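Local coordinates for glycoside Hydrolase (Bacteroides uniformis, PDB 5TA0), which probably hydrolyses agarose and its oligosaccharides, binding neoagarooctaose in a glycan pocket, at residues V27-N32 / T423-N428; Q356-T361 / M435-V440; V445-N450 / C509-N514. All coordinates share one frame; numbering follows the deposited sequence. Where two conformers were deposited one is given.

How the contacts relate
All three contacts reach one mixed sheet, in which strands 508-514, 444-451, 434-441, 423-429 and 25-30 run side by side in that order. Contact 1 joins the last two and contact 3 the first two; strand 434-441 between them belongs to contact 2, which ties the sheet to the end of helix 340-358. The contact centres lie about 10 to 12 Å apart. A salt bridge from Arg424 NE to Asp437 OD1 (2.9 Å) links contacts 1 and 2, and Ile448 N lies 2.8 Å from Asp437 O between contacts 2 and 3. The 19 glycan-pocket residues fall between 52 and 387, a range that holds 356-361 but none of these sheet strands.

Contact 1 of 3, residues V27-N32 / T423-N428; sequences VQLNLN and TRVETN
In the large mixed sheet of the beta-sandwich region, the N-terminal strand 25-30 pairs antiparallel with strand 423-429, and Gln28, Leu29 and Asn30 meet Asn428, Thr427 and Glu426. Gln28 and Asn428 exchange two backbone bonds, Gln28 N to Asn428 O at 2.8 Å and Asn428 N to Gln28 O at 2.9 Å. Further along, Asn30 N bonds to Glu426 O. One face of the pairing is polar. Asn30 and Glu426 run alongside each other, and Asn30 ND2 gives a bond of 3.0 Å to Glu426 OE1, coming down from above the carboxylate plane, 68° out of it. Asn30 ND2 makes a straighter bond to Gln28 OE1, at 3.1 Å; two acceptors hold the group, which probably limits its rotation. Gln28 OE1 also receives a weak bond from Asn428 ND2, the two amide planes being nearly perpendicular (82°). Glu426 OE2 forms a salt bridge with Arg647, which probably keeps the buried carboxylate charged. The other face is mostly apolar: with CG anti to the backbone N (chi1 168°), Leu29 carries CD1 against Val425 CG2 at 3.8 Å, and Thr427 CG2 lies 4.0 Å from Leu29 CD1. Val425 CG1 packs 3.6 Å from Leu31 O, a buried carbonyl with no polar partner in the model, where the chain turns a corner. On its other side strand 25-30 runs parallel to strand 457-464, an N-terminal strand inserted into an otherwise largely antiparallel sandwich sheet.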
loop_
_atom_site.group_PDB
_atom_site.type_symbol
_atom_site.label_atom_id
_atom_site.label_comp_id
_atom_site.label_asym_id
_atom_site.label_seq_id
_atom_site.Cartn_x
_atom_site.Cartn_y
_atom_site.Cartn_z
ATOM N N VAL A 27 17.341 -3.965 19.325
ATOM C CA VAL A 27 16.734 -2.963 18.479
ATOM C C VAL A 27 17.513 -1.662 18.715
ATOM O O VAL A 27 17.551 -1.165 19.841
ATOM C CB VAL A 27 15.244 -2.834 18.860
ATOM C CG1 VAL A 27 14.578 -1.692 18.160
ATOM C CG2 VAL A 27 14.498 -4.119 18.550
ATOM N N GLN A 28 18.145 -1.143 17.664
ATOM C CA GLN A 28 19.068 0.001 17.751
ATOM C C GLN A 28 18.524 1.195 16.970
ATOM O O GLN A 28 18.070 1.038 15.824
ATOM C CB GLN A 28 20.409 -0.438 17.155
ATOM C CG GLN A 28 21.554 0.553 17.226
ATOM C CD GLN A 28 22.876 -0.058 16.763
ATOM O OE1 GLN A 28 23.276 0.102 15.608
ATOM N NE2 GLN A 28 23.536 -0.802 17.653
ATOM N N LEU A 29 18.579 2.375 17.583
ATOM C CA LEU A 29 18.190 3.643 16.978
ATOM C C LEU A 29 19.446 4.502 16.905
ATOM O O LEU A 29 19.993 4.881 17.954
ATOM C CB LEU A 29 17.149 4.329 17.857
ATOM C CG LEU A 29 16.760 5.793 17.625
ATOM C CD1 LEU A 29 16.337 6.035 16.201
ATOM C CD2 LEU A 29 15.644 6.217 18.556
ATOM N N ASN A 30 19.924 4.793 15.701
ATOM C CA ASN A 30 21.069 5.682 15.517
ATOM C C ASN A 30 20.548 7.046 15.080
ATOM O O ASN A 30 20.494 7.357 13.880
ATOM C CB ASN A 30 22.068 5.079 14.525
ATOM C CG ASN A 30 22.685 3.788 15.033
ATOM O OD1 ASN A 30 23.114 3.717 16.178
ATOM N ND2 ASN A 30 22.680 2.754 14.216
ATOM N N LEU A 31 20.147 7.869 16.057
ATOM C CA LEU A 31 19.337 9.060 15.764
ATOM C C LEU A 31 20.121 10.239 15.167
ATOM O O LEU A 31 19.516 11.226 14.797
ATOM C CB LEU A 31 18.443 9.479 16.950
ATOM C CG LEU A 31 19.079 9.540 18.348
ATOM C CD1 LEU A 31 20.293 10.473 18.379
ATOM C CD2 LEU A 31 18.100 9.968 19.428
ATOM N N ASN A 32 21.440 10.108 15.042
ATOM C CA ASN A 32 22.268 11.093 14.328
ATOM C C ASN A 32 22.568 10.727 12.875
ATOM O O ASN A 32 23.235 11.492 12.189
ATOM C CB ASN A 32 23.591 11.292 15.072
ATOM C CG ASN A 32 24.464 10.058 15.028
ATOM O OD1 ASN A 32 24.013 8.948 15.355
ATOM N ND2 ASN A 32 25.721 10.226 14.641
ATOM N N THR A 423 12.725 13.749 9.906
ATOM C CA THR A 423 13.796 13.208 9.068
ATOM C C THR A 423 14.054 11.765 9.482
ATOM O O THR A 423 14.230 11.464 10.682
ATOM C CB THR A 423 15.088 14.036 9.242
ATOM O OG1 THR A 423 14.837 15.373 8.785
ATOM C CG2 THR A 423 16.240 13.432 8.507
ATOM N N ARG A 424 14.056 10.854 8.505
ATOM C CA ARG A 424 14.277 9.453 8.785
ATOM C C ARG A 424 15.703 9.223 9.254
ATOM O O ARG A 424 16.646 9.769 8.656
ATOM C CB ARG A 424 14.022 8.622 7.536
ATOM C CG ARG A 424 13.868 7.127 7.774
ATOM C CD ARG A 424 13.562 6.412 6.472
ATOM N NE ARG A 424 13.378 4.986 6.654
ATOM C CZ ARG A 424 13.534 4.081 5.688
ATOM N NH1 ARG A 424 13.892 4.450 4.460
ATOM N NH2 ARG A 424 13.378 2.791 5.963
ATOM N N VAL A 425 15.858 8.372 10.263
ATOM C CA VAL A 425 17.165 8.015 10.780
ATOM C C VAL A 425 17.309 6.515 10.839
ATOM O O VAL A 425 16.312 5.761 10.846
ATOM C CB VAL A 425 17.491 8.689 12.146
ATOM C CG1 VAL A 425 17.605 10.185 11.964
ATOM C CG2 VAL A 425 16.446 8.319 13.209
ATOM N N GLU A 426 18.548 6.063 10.881
ATOM C CA GLU A 426 18.831 4.638 10.840
ATOM C C GLU A 426 18.373 3.868 12.070
ATOM O O GLU A 426 18.613 4.287 13.203
ATOM C CB GLU A 426 20.321 4.401 10.660
ATOM C CG GLU A 426 20.601 2.938 10.404
ATOM C CD GLU A 426 21.999 2.495 10.687
ATOM O OE1 GLU A 426 22.803 3.218 11.303
ATOM O OE2 GLU A 426 22.267 1.351 10.263
ATOM N N THR A 427 17.760 2.714 11.822
ATOM C CA THR A 427 17.460 1.733 12.858
ATOM C C THR A 427 17.927 0.373 12.379
ATOM O O THR A 427 17.978 0.122 11.184
ATOM C CB THR A 427 15.960 1.654 13.186
ATOM O OG1 THR A 427 15.220 1.305 12.000
ATOM C CG2 THR A 427 15.466 2.955 13.762
ATOM N N ASN A 428 18.170 -0.533 13.333
ATOM C CA ASN A 428 18.585 -1.934 13.071
ATOM C C ASN A 428 17.893 -2.849 14.061
ATOM O O ASN A 428 17.936 -2.543 15.248
ATOM C CB ASN A 428 20.094 -2.107 13.292
ATOM C CG ASN A 428 20.930 -1.203 12.411
ATOM O OD1 ASN A 428 20.920 -1.326 11.189
ATOM N ND2 ASN A 428 21.665 -0.302 13.029
#

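Contact 2 of 3, residues Q356-T361 / M435-V440; sequences QFMERT and MCDAYV
Met358 lays its terminal methyl obliquely against the ring of Tyr439, CE approaching CE2 to 3.5 Å, while the same CE comes within 3.4 Å of Asp437 OD2. The bend of the chain at chi3 (66°) swings this methyl into the corner between phenol and carboxylate. That corner is itself polar: Tyr439 OH donates to Asp437 OD2 at 2.6 Å, from above the carboxylate plane, and accepts a hydrogen bond from a water at 2.7 Å. The water also donates to Met358 O, so it joins helix 340-358 to the strand; no direct hydrogen bond crosses between the two segments. Asp437 OD1 takes Ala438 N and a salt bridge from Arg424, so both oxygens of the buried carboxylate are engaged. Were Asp437 replaced by an alanine, Tyr439 OH would probably lose its acceptor, keeping only the bond from the water among those described, and Arg424 NE its carboxylate partner. The second patch is sulfur on carbon, with Met435 SD 3.4 Å from Gln356 CG where the two chains cross at about a right angle. The amide of Gln356 turns to Glu301 and Gly297, and Glu359, whose OE2 lies near the same sulfur, is paired with Arg592. The end of helix 340-358 thus rests against strand 434-441, with helix 298-315 touching Gln356 and strands 423-429 and 444-451 flanking the strand in its sheet.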
loop_
_atom_site.group_PDB
_atom_site.type_symbol
_atom_site.label_atom_id
_atom_site.label_comp_id
_atom_site.label_asym_id
_atom_site.label_seq_id
_atom_site.Cartn_x
_atom_site.Cartn_y
_atom_site.Cartn_z
ATOM N N GLN A 356 6.263 -1.634 5.751
ATOM C CA GLN A 356 6.894 -2.154 4.535
ATOM C C GLN A 356 6.810 -1.145 3.403
ATOM O O GLN A 356 7.797 -0.964 2.694
ATOM C CB GLN A 356 6.327 -3.524 4.159
ATOM C CG GLN A 356 6.592 -4.540 5.285
ATOM C CD GLN A 356 6.172 -5.955 5.012
ATOM O OE1 GLN A 356 5.377 -6.540 5.774
ATOM N NE2 GLN A 356 6.737 -6.549 3.970
ATOM N N PHE A 357 5.721 -0.386 3.302
ATOM C CA PHE A 357 5.640 0.668 2.271
ATOM C C PHE A 357 6.609 1.811 2.578
ATOM O O PHE A 357 7.239 2.343 1.649
ATOM C CB PHE A 357 4.226 1.236 2.134
ATOM C CG PHE A 357 3.172 0.197 1.794
ATOM C CD1 PHE A 357 3.403 -0.822 0.848
ATOM C CD2 PHE A 357 1.945 0.260 2.419
ATOM C CE1 PHE A 357 2.424 -1.758 0.550
ATOM C CE2 PHE A 357 0.978 -0.649 2.111
ATOM C CZ PHE A 357 1.216 -1.664 1.200
ATOM N N MET A 358 6.787 2.108 3.853
ATOM C CA MET A 358 7.731 3.172 4.277
ATOM C C MET A 358 9.156 2.819 3.859
ATOM O O MET A 358 9.951 3.724 3.545
ATOM C CB MET A 358 7.620 3.383 5.787
ATOM C CG MET A 358 6.370 4.151 6.192
ATOM S SD MET A 358 5.855 3.943 7.925
ATOM C CE MET A 358 7.229 4.709 8.763
ATOM N N GLU A 359 9.496 1.536 3.826
ATOM C CA GLU A 359 10.811 1.102 3.356
ATOM C C GLU A 359 11.045 1.379 1.887
ATOM O O GLU A 359 12.200 1.325 1.476
ATOM C CB GLU A 359 11.044 -0.384 3.565
ATOM C CG GLU A 359 11.106 -0.817 4.987
ATOM C CD GLU A 359 11.279 -2.309 5.120
ATOM O OE1 GLU A 359 12.117 -2.894 4.394
ATOM O OE2 GLU A 359 10.579 -2.871 5.960
ATOM N N ARG A 360 9.976 1.589 1.096
ATOM C CA ARG A 360 10.080 1.894 -0.347
ATOM C C ARG A 360 9.522 3.210 -0.706
ATOM O O ARG A 360 8.978 3.405 -1.798
ATOM C CB ARG A 360 9.218 0.930 -1.163
ATOM C CG ARG A 360 9.587 -0.450 -0.951
ATOM C CD ARG A 360 8.866 -1.353 -1.940
ATOM N NE ARG A 360 9.207 -2.672 -1.518
ATOM C CZ ARG A 360 9.657 -3.665 -2.276
ATOM N NH1 ARG A 360 9.789 -3.546 -3.598
ATOM N NH2 ARG A 360 9.929 -4.820 -1.684
ATOM N N THR A 361 9.619 4.160 0.207
ATOM C CA THR A 361 8.974 5.413 0.049
ATOM C C THR A 361 9.360 6.138 -1.251
ATOM O O THR A 361 8.546 6.861 -1.818
ATOM C CB THR A 361 9.176 6.284 1.313
ATOM O OG1 THR A 361 8.434 7.493 1.194
ATOM C CG2 THR A 361 10.651 6.601 1.570
ATOM N N MET A 435 10.183 -5.314 12.549
ATOM C CA MET A 435 10.482 -4.194 11.653
ATOM C C MET A 435 10.594 -2.929 12.469
ATOM O O MET A 435 9.872 -2.747 13.446
ATOM C CB MET A 435 9.382 -4.061 10.602
ATOM C CG MET A 435 9.285 -5.265 9.695
ATOM S SD MET A 435 8.160 -5.074 8.305
ATOM C CE MET A 435 6.579 -5.062 9.176
ATOM N N CYS A 436 11.520 -2.061 12.095
ATOM C CA CYS A 436 11.717 -0.837 12.830
ATOM C C CYS A 436 12.010 0.314 11.904
ATOM O O CYS A 436 12.485 0.134 10.803
ATOM C CB CYS A 436 12.836 -0.987 13.869
ATOM S SG CYS A 436 14.397 -1.658 13.246
ATOM N N ASP A 437 11.673 1.504 12.380
ATOM C CA ASP A 437 11.918 2.751 11.630
ATOM C C ASP A 437 11.910 3.899 12.637
ATOM O O ASP A 437 11.461 3.741 13.788
ATOM C CB ASP A 437 10.842 2.918 10.521
ATOM C CG ASP A 437 11.311 3.734 9.327
ATOM O OD1 ASP A 437 12.421 4.308 9.317
ATOM O OD2 ASP A 437 10.497 3.810 8.375
ATOM N N ALA A 438 12.420 5.061 12.235
ATOM C CA ALA A 438 12.467 6.204 13.142
ATOM C C ALA A 438 12.578 7.508 12.401
ATOM O O ALA A 438 13.179 7.562 11.319
ATOM C CB ALA A 438 13.626 6.070 14.110
ATOM N N TYR A 439 12.005 8.552 13.002
ATOM C CA TYR A 439 11.926 9.898 12.409
ATOM C C TYR A 439 12.180 10.942 13.485
ATOM O O TYR A 439 11.648 10.841 14.603
ATOM C CB TYR A 439 10.558 10.124 11.692
ATOM C CG TYR A 439 10.350 9.108 10.585
ATOM C CD1 TYR A 439 10.789 9.391 9.298
ATOM C CD2 TYR A 439 9.845 7.849 10.840
ATOM C CE1 TYR A 439 10.699 8.456 8.274
ATOM C CE2 TYR A 439 9.758 6.900 9.832
ATOM C CZ TYR A 439 10.188 7.205 8.554
ATOM O OH TYR A 439 10.149 6.284 7.532
ATOM N N VAL A 440 12.981 11.941 13.136
ATOM C CA VAL A 440 13.406 13.004 14.062
ATOM C C VAL A 440 12.787 14.332 13.641
ATOM O O VAL A 440 13.035 14.825 12.537
ATOM C CB VAL A 440 14.933 13.163 14.020
ATOM C CG1 VAL A 440 15.371 14.368 14.866
ATOM C CG2 VAL A 440 15.641 11.895 14.495
HETATM O O HOH W 1 9.573 6.393 4.857
#

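Contact 3 of 3, residues V445-N450 / C509-N514; sequences VYFIIN and CVICYN
Cys512 sets its sulfur at the rim of the Tyr446 ring, a Cys sulfur-aromatic contact made at the edge: SG lies 3.7 Å from CD1, and the line from ring centroid to SG stands 78° off the ring normal. With SG anti to its carbonyl carbon (chi1 -48°), the thiol runs beside the neighbouring ring without covering its face. Val510 CG1 also approaches that edge, and on this side of the sheet Ile448 and Val510 lie alongside each other, CG1 of Ile448 meeting CG2 of Val510 at 4.0 Å. The backbones form a regular antiparallel pair, in which Val445, Phe447 and Ile449 each exchange two hydrogen bonds with Tyr513, Ile511 and Cys509. The Phe447 and Ile511 pair is among the straightest, Ile511 N pointing at Phe447 O at 2.8 Å with an N-H...O angle of 174°. This is the sheet of the beta-sandwich domain, and Val445 and Phe447 touch Leu29 of strand 25-30, three strands away in the sheet order, consistent with a curved sheet. On the face carrying Val445, Phe447 and Ile449, Phe447 and Tyr513 run side by side. Phe447 CB sits in the plane of the Tyr513 ring, 3.9 Å from its CE2, while the phenol oxygen OH of Tyr513 meets the edge of the Phe447 ring at CD2, 3.7 Å away. Ile449 CD1 lies over one face of the Phe447 ring, offset toward its rim, and meets Ile511 CD1 at 4.1 Å. At the far end Cys509 SG packs against Ile449 CB at 3.8 Å.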
loop_
_atom_site.group_PDB
_atom_site.type_symbol
_atom_site.label_atom_id
_atom_site.label_comp_id
_atom_site.label_asym_id
_atom_site.label_seq_id
_atom_site.Cartn_x
_atom_site.Cartn_y
_atom_site.Cartn_z
ATOM N N VAL A 445 11.722 12.511 18.754
ATOM C CA VAL A 445 12.126 11.348 17.960
ATOM C C VAL A 445 11.071 10.269 18.119
ATOM O O VAL A 445 10.705 9.940 19.241
ATOM C CB VAL A 445 13.492 10.790 18.388
ATOM C CG1 VAL A 445 13.941 9.662 17.459
ATOM C CG2 VAL A 445 14.519 11.906 18.400
ATOM N N TYR A 446 10.614 9.710 17.003
ATOM C CA TYR A 446 9.571 8.678 16.959
ATOM C C TYR A 446 10.232 7.406 16.500
ATOM O O TYR A 446 10.783 7.348 15.398
ATOM C CB TYR A 446 8.426 9.085 16.008
ATOM C CG TYR A 446 7.848 10.399 16.402
ATOM C CD1 TYR A 446 6.929 10.474 17.444
ATOM C CD2 TYR A 446 8.267 11.578 15.795
ATOM C CE1 TYR A 446 6.424 11.683 17.852
ATOM C CE2 TYR A 446 7.759 12.811 16.196
ATOM C CZ TYR A 446 6.836 12.841 17.226
ATOM O OH TYR A 446 6.336 14.040 17.680
ATOM N N PHE A 447 10.213 6.389 17.365
ATOM C CA PHE A 447 10.831 5.096 17.129
ATOM C C PHE A 447 9.699 4.073 17.021
ATOM O O PHE A 447 8.964 3.844 18.001
ATOM C CB PHE A 447 11.764 4.797 18.304
ATOM C CG PHE A 447 12.641 3.579 18.162
ATOM C CD1 PHE A 447 12.928 2.955 16.956
ATOM C CD2 PHE A 447 13.264 3.091 19.322
ATOM C CE1 PHE A 447 13.779 1.860 16.905
ATOM C CE2 PHE A 447 14.135 2.029 19.259
ATOM C CZ PHE A 447 14.393 1.426 18.066
ATOM N N ILE A 448 9.503 3.531 15.816
ATOM C CA ILE A 448 8.351 2.645 15.554
ATOM C C ILE A 448 8.845 1.237 15.382
ATOM O O ILE A 448 9.783 0.988 14.635
ATOM C CB ILE A 448 7.564 3.068 14.289
ATOM C CG1 ILE A 448 7.208 4.557 14.305
ATOM C CG2 ILE A 448 6.314 2.228 14.131
ATOM C CD1 ILE A 448 8.052 5.419 13.400
ATOM N N ILE A 449 8.209 0.290 16.087
ATOM C CA ILE A 449 8.613 -1.108 16.044
ATOM C C ILE A 449 7.362 -1.955 15.865
ATOM O O ILE A 449 6.379 -1.733 16.558
ATOM C CB ILE A 449 9.400 -1.545 17.312
ATOM C CG1 ILE A 449 10.465 -0.488 17.673
ATOM C CG2 ILE A 449 9.989 -2.931 17.130
ATOM C CD1 ILE A 449 11.200 -0.755 18.978
ATOM N N ASN A 450 7.437 -2.898 14.931
ATOM C CA ASN A 450 6.294 -3.754 14.579
ATOM C C ASN A 450 6.705 -5.219 14.590
ATOM O O ASN A 450 7.760 -5.590 14.125
ATOM C CB ASN A 450 5.786 -3.342 13.193
ATOM C CG ASN A 450 4.659 -4.231 12.682
ATOM O OD1 ASN A 450 4.871 -5.134 11.887
ATOM N ND2 ASN A 450 3.468 -3.983 13.175
ATOM N N CYS A 509 4.558 -0.684 18.551
ATOM C CA CYS A 509 4.752 0.419 19.460
ATOM C C CYS A 509 5.341 1.626 18.731
ATOM O O CYS A 509 6.095 1.472 17.761
ATOM C CB CYS A 509 5.629 0.061 20.662
ATOM S SG CYS A 509 7.305 -0.509 20.284
ATOM N N VAL A 510 4.953 2.803 19.201
ATOM C CA VAL A 510 5.561 4.074 18.787
ATOM C C VAL A 510 6.103 4.691 20.077
ATOM O O VAL A 510 5.315 5.015 20.993
ATOM C CB VAL A 510 4.569 5.024 18.084
ATOM C CG1 VAL A 510 5.187 6.408 17.858
ATOM C CG2 VAL A 510 4.097 4.420 16.764
ATOM N N ILE A 511 7.426 4.819 20.132
ATOM C CA ILE A 511 8.118 5.365 21.314
ATOM C C ILE A 511 8.533 6.775 20.962
ATOM O O ILE A 511 9.209 7.005 19.957
ATOM C CB ILE A 511 9.327 4.498 21.676
ATOM C CG1 ILE A 511 8.906 3.041 21.929
ATOM C CG2 ILE A 511 10.046 5.069 22.907
ATOM C CD1 ILE A 511 9.996 2.030 21.769
ATOM N N CYS A 512 8.074 7.734 21.758
ATOM C CA CYS A 512 8.296 9.145 21.502
ATOM C C CYS A 512 9.317 9.675 22.515
ATOM O O CYS A 512 9.013 9.766 23.701
ATOM C CB CYS A 512 6.978 9.925 21.583
ATOM S SG CYS A 512 5.602 9.181 20.660
ATOM N N TYR A 513 10.514 9.989 22.040
ATOM C CA TYR A 513 11.560 10.587 22.900
ATOM C C TYR A 513 11.482 12.084 22.744
ATOM O O TYR A 513 11.444 12.579 21.620
ATOM C CB TYR A 513 12.939 10.111 22.505
ATOM C CG TYR A 513 13.158 8.613 22.579
ATOM C CD1 TYR A 513 13.708 8.006 23.702
ATOM C CD2 TYR A 513 12.806 7.787 21.526
ATOM C CE1 TYR A 513 13.920 6.641 23.772
ATOM C CE2 TYR A 513 13.001 6.419 21.586
ATOM C CZ TYR A 513 13.557 5.840 22.704
ATOM O OH TYR A 513 13.735 4.485 22.734
ATOM N N ASN A 514 11.449 12.827 23.857
ATOM C CA ASN A 514 11.513 14.269 23.819
ATOM C C ASN A 514 12.824 14.726 24.467
ATOM O O ASN A 514 13.144 14.315 25.581
ATOM C CB ASN A 514 10.323 14.881 24.537
ATOM C CG ASN A 514 10.339 16.393 24.501
ATOM O OD1 ASN A 514 10.552 17.033 25.526
ATOM N ND2 ASN A 514 10.146 16.971 23.332
#